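Local structure of ESSB (Geobacillus thermodenitrificans, 4ANO) at residues L15-I20 with V27-A32. The protein is an integral membrane component of the type VII secretion system, represented here by its cytoplasmic fragment, and probably takes part in protein export. Numbering follows the deposited sequence. Where two conformers were deposited one is given.
Sequences LDAVMI and VIFQRA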
loop_
_atom_site.group_PDB
_atom_site.type_symbol
_atom_site.label_atom_id
_atom_site.label_comp_id
_atom_site.label_asym_id
_atom_site.label_seq_id
_atom_site.Cartn_x
_atom_site.Cartn_y
_atom_site.Cartn_z
ATOM N N LEU A 15 -3.780 -8.328 -9.822
ATOM C CA LEU A 15 -5.127 -7.945 -10.362
ATOM C C LEU A 15 -5.445 -8.720 -11.635
ATOM O O LEU A 15 -6.634 -8.704 -12.028
ATOM C CB LEU A 15 -5.117 -6.436 -10.676
ATOM C CG LEU A 15 -5.505 -5.418 -9.621
ATOM C CD1 LEU A 15 -5.190 -5.728 -8.265
ATOM C CD2 LEU A 15 -4.926 -4.058 -10.023
ATOM N N ASP A 16 -4.441 -9.352 -12.254
ATOM C CA ASP A 16 -4.491 -9.810 -13.658
ATOM C C ASP A 16 -5.013 -8.677 -14.554
ATOM O O ASP A 16 -5.998 -8.839 -15.288
ATOM C CB ASP A 16 -5.344 -11.074 -13.794
ATOM C CG ASP A 16 -5.106 -11.764 -15.183
ATOM O OD1 ASP A 16 -4.136 -11.424 -15.890
ATOM O OD2 ASP A 16 -5.910 -12.601 -15.569
ATOM N N ALA A 17 -4.420 -7.486 -14.433
ATOM C CA ALA A 17 -4.931 -6.305 -15.152
ATOM C C ALA A 17 -3.754 -5.582 -15.722
ATOM O O ALA A 17 -2.621 -5.859 -15.353
ATOM C CB ALA A 17 -5.735 -5.320 -14.228
ATOM N N VAL A 18 -4.027 -4.570 -16.541
ATOM C CA VAL A 18 -2.993 -3.836 -17.207
ATOM C C VAL A 18 -3.064 -2.379 -16.717
ATOM O O VAL A 18 -4.152 -1.760 -16.742
ATOM C CB VAL A 18 -3.259 -3.906 -18.742
ATOM C CG1 VAL A 18 -2.438 -2.925 -19.538
ATOM C CG2 VAL A 18 -3.041 -5.325 -19.253
HETATM N N MSE A 19 -1.936 -1.872 -16.210
HETATM C CA MSE A 19 -1.742 -0.424 -16.046
HETATM C C MSE A 19 -1.380 0.119 -17.423
HETATM O O MSE A 19 -0.225 -0.086 -17.857
HETATM C CB MSE A 19 -0.531 -0.138 -15.158
HETATM C CG MSE A 19 -0.384 1.311 -14.596
HETATM SE SE MSE A 19 -1.753 1.697 -13.241
HETATM C CE MSE A 19 -1.219 0.537 -11.771
ATOM N N ILE A 20 -2.337 0.790 -18.092
ATOM C CA ILE A 20 -2.076 1.380 -19.414
ATOM C C ILE A 20 -1.589 2.802 -19.375
ATOM O O ILE A 20 -1.196 3.376 -20.412
ATOM C CB ILE A 20 -3.319 1.343 -20.374
ATOM C CG1 ILE A 20 -4.537 1.976 -19.738
ATOM C CG2 ILE A 20 -3.638 -0.078 -20.843
ATOM C CD1 ILE A 20 -5.360 2.749 -20.700
ATOM N N VAL A 27 -6.428 1.543 -14.876
ATOM C CA VAL A 27 -6.266 0.098 -14.812
ATOM C C VAL A 27 -7.384 -0.487 -15.689
ATOM O O VAL A 27 -8.537 -0.048 -15.592
ATOM C CB VAL A 27 -6.262 -0.424 -13.334
ATOM C CG1 VAL A 27 -7.491 -0.052 -12.590
ATOM C CG2 VAL A 27 -6.094 -1.936 -13.262
ATOM N N ILE A 28 -7.034 -1.533 -16.432
ATOM C CA ILE A 28 -7.946 -2.165 -17.399
ATOM C C ILE A 28 -8.082 -3.659 -17.034
ATOM O O ILE A 28 -7.075 -4.395 -16.917
ATOM C CB ILE A 28 -7.410 -2.000 -18.866
ATOM C CG1 ILE A 28 -7.152 -0.514 -19.261
ATOM C CG2 ILE A 28 -8.338 -2.726 -19.883
ATOM C CD1 ILE A 28 -8.300 0.353 -19.007
ATOM N N PHE A 29 -9.319 -4.089 -16.754
ATOM C CA PHE A 29 -9.539 -5.511 -16.476
ATOM C C PHE A 29 -10.428 -6.073 -17.644
ATOM O O PHE A 29 -11.254 -5.357 -18.166
ATOM C CB PHE A 29 -10.414 -5.697 -15.225
ATOM C CG PHE A 29 -9.819 -5.172 -13.950
ATOM C CD1 PHE A 29 -9.885 -3.849 -13.640
ATOM C CD2 PHE A 29 -9.249 -6.108 -13.057
ATOM C CE1 PHE A 29 -9.286 -3.341 -12.407
ATOM C CE2 PHE A 29 -8.706 -5.660 -11.838
ATOM C CZ PHE A 29 -8.691 -4.290 -11.549
ATOM N N GLN A 30 -10.301 -7.371 -17.886
ATOM C CA GLN A 30 -11.211 -8.113 -18.773
ATOM C C GLN A 30 -12.421 -8.584 -18.020
ATOM O O GLN A 30 -12.295 -9.297 -17.072
ATOM C CB GLN A 30 -10.432 -9.299 -19.364
ATOM C CG GLN A 30 -9.258 -8.943 -20.195
ATOM C CD GLN A 30 -9.570 -7.892 -21.244
ATOM O OE1 GLN A 30 -10.368 -8.108 -22.171
ATOM N NE2 GLN A 30 -8.966 -6.737 -21.103
ATOM N N ARG A 31 -13.614 -8.183 -18.465
ATOM C CA ARG A 31 -14.839 -8.464 -17.777
ATOM C C ARG A 31 -15.063 -9.984 -17.629
ATOM O O ARG A 31 -15.579 -10.478 -16.625
ATOM C CB ARG A 31 -15.985 -7.812 -18.553
ATOM C CG ARG A 31 -17.010 -7.278 -17.723
ATOM C CD ARG A 31 -18.161 -6.667 -18.601
ATOM N NE ARG A 31 -19.439 -6.987 -18.004
ATOM C CZ ARG A 31 -20.574 -6.353 -18.299
ATOM N NH1 ARG A 31 -20.536 -5.355 -19.149
ATOM N NH2 ARG A 31 -21.705 -6.660 -17.655
ATOM N N ALA A 32 -14.615 -10.735 -18.622
ATOM C CA ALA A 32 -14.809 -12.143 -18.649
ATOM C C ALA A 32 -14.121 -12.838 -17.474
ATOM O O ALA A 32 -14.518 -13.938 -17.049
ATOM C CB ALA A 32 -14.355 -12.733 -20.038
HETATM O O HOH W 1 -8.625 -8.682 -16.056
#
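Ala-17 and Phe-29 meet on the buried side of this contact, where the methyl lies over one face of the aromatic ring: CB of Ala-17 is 3.9 Å from the Phe-29 ring centroid and only 16° off the ring normal, which qualifies as a CH-pi contact. The ring is carried there by its first torsion (chi1 -63°), which sets CG beside the backbone N and anti to the carbonyl carbon. Leu-15 comes in at a slant, CB 3.9 Å from Phe-29 CE2, while its CD2 reaches CG2 of Val-27. That same Val-27 methyl packs 3.5 Å from Ala-17 CB, tying the four residues together; Leu-134 and Pro-135 also touch Phe-29. With alanine at Phe-29, the Ala-17 methyl is likely to lose its aromatic face, and a gap would probably open beside Leu-15. The backbone frame is a beta hairpin, strands 18-22 and 25-30, at the edge of a four-stranded antiparallel sheet whose next strand is 62-68. Val-18 and Ile-28 form an antiparallel hydrogen-bonded pair: Val-18 N donates to Ile-28 O (3.1 Å, 163° at the hydrogen), and Ile-28 N returns a bond to Val-18 O (2.9 Å). Asp-16, with positive phi, is the C-prime residue of a Schellman motif that ends helix 10-15, Ala-17 N bonding back to Glu-12 O. On the other side Val-18 and Ile-20 lie at the surface, and apolar side-chain contact is confined to one pair, Ile-20 CG1 and Ile-28 CG1 approaching to 3.6 Å as the two side chains cross obliquely. Farther along, beyond the paired residues, direct strand bonding gives way to a water that donates to Asp-16 O and accepts from Gln-30 N, at 2.8 Å from that nitrogen.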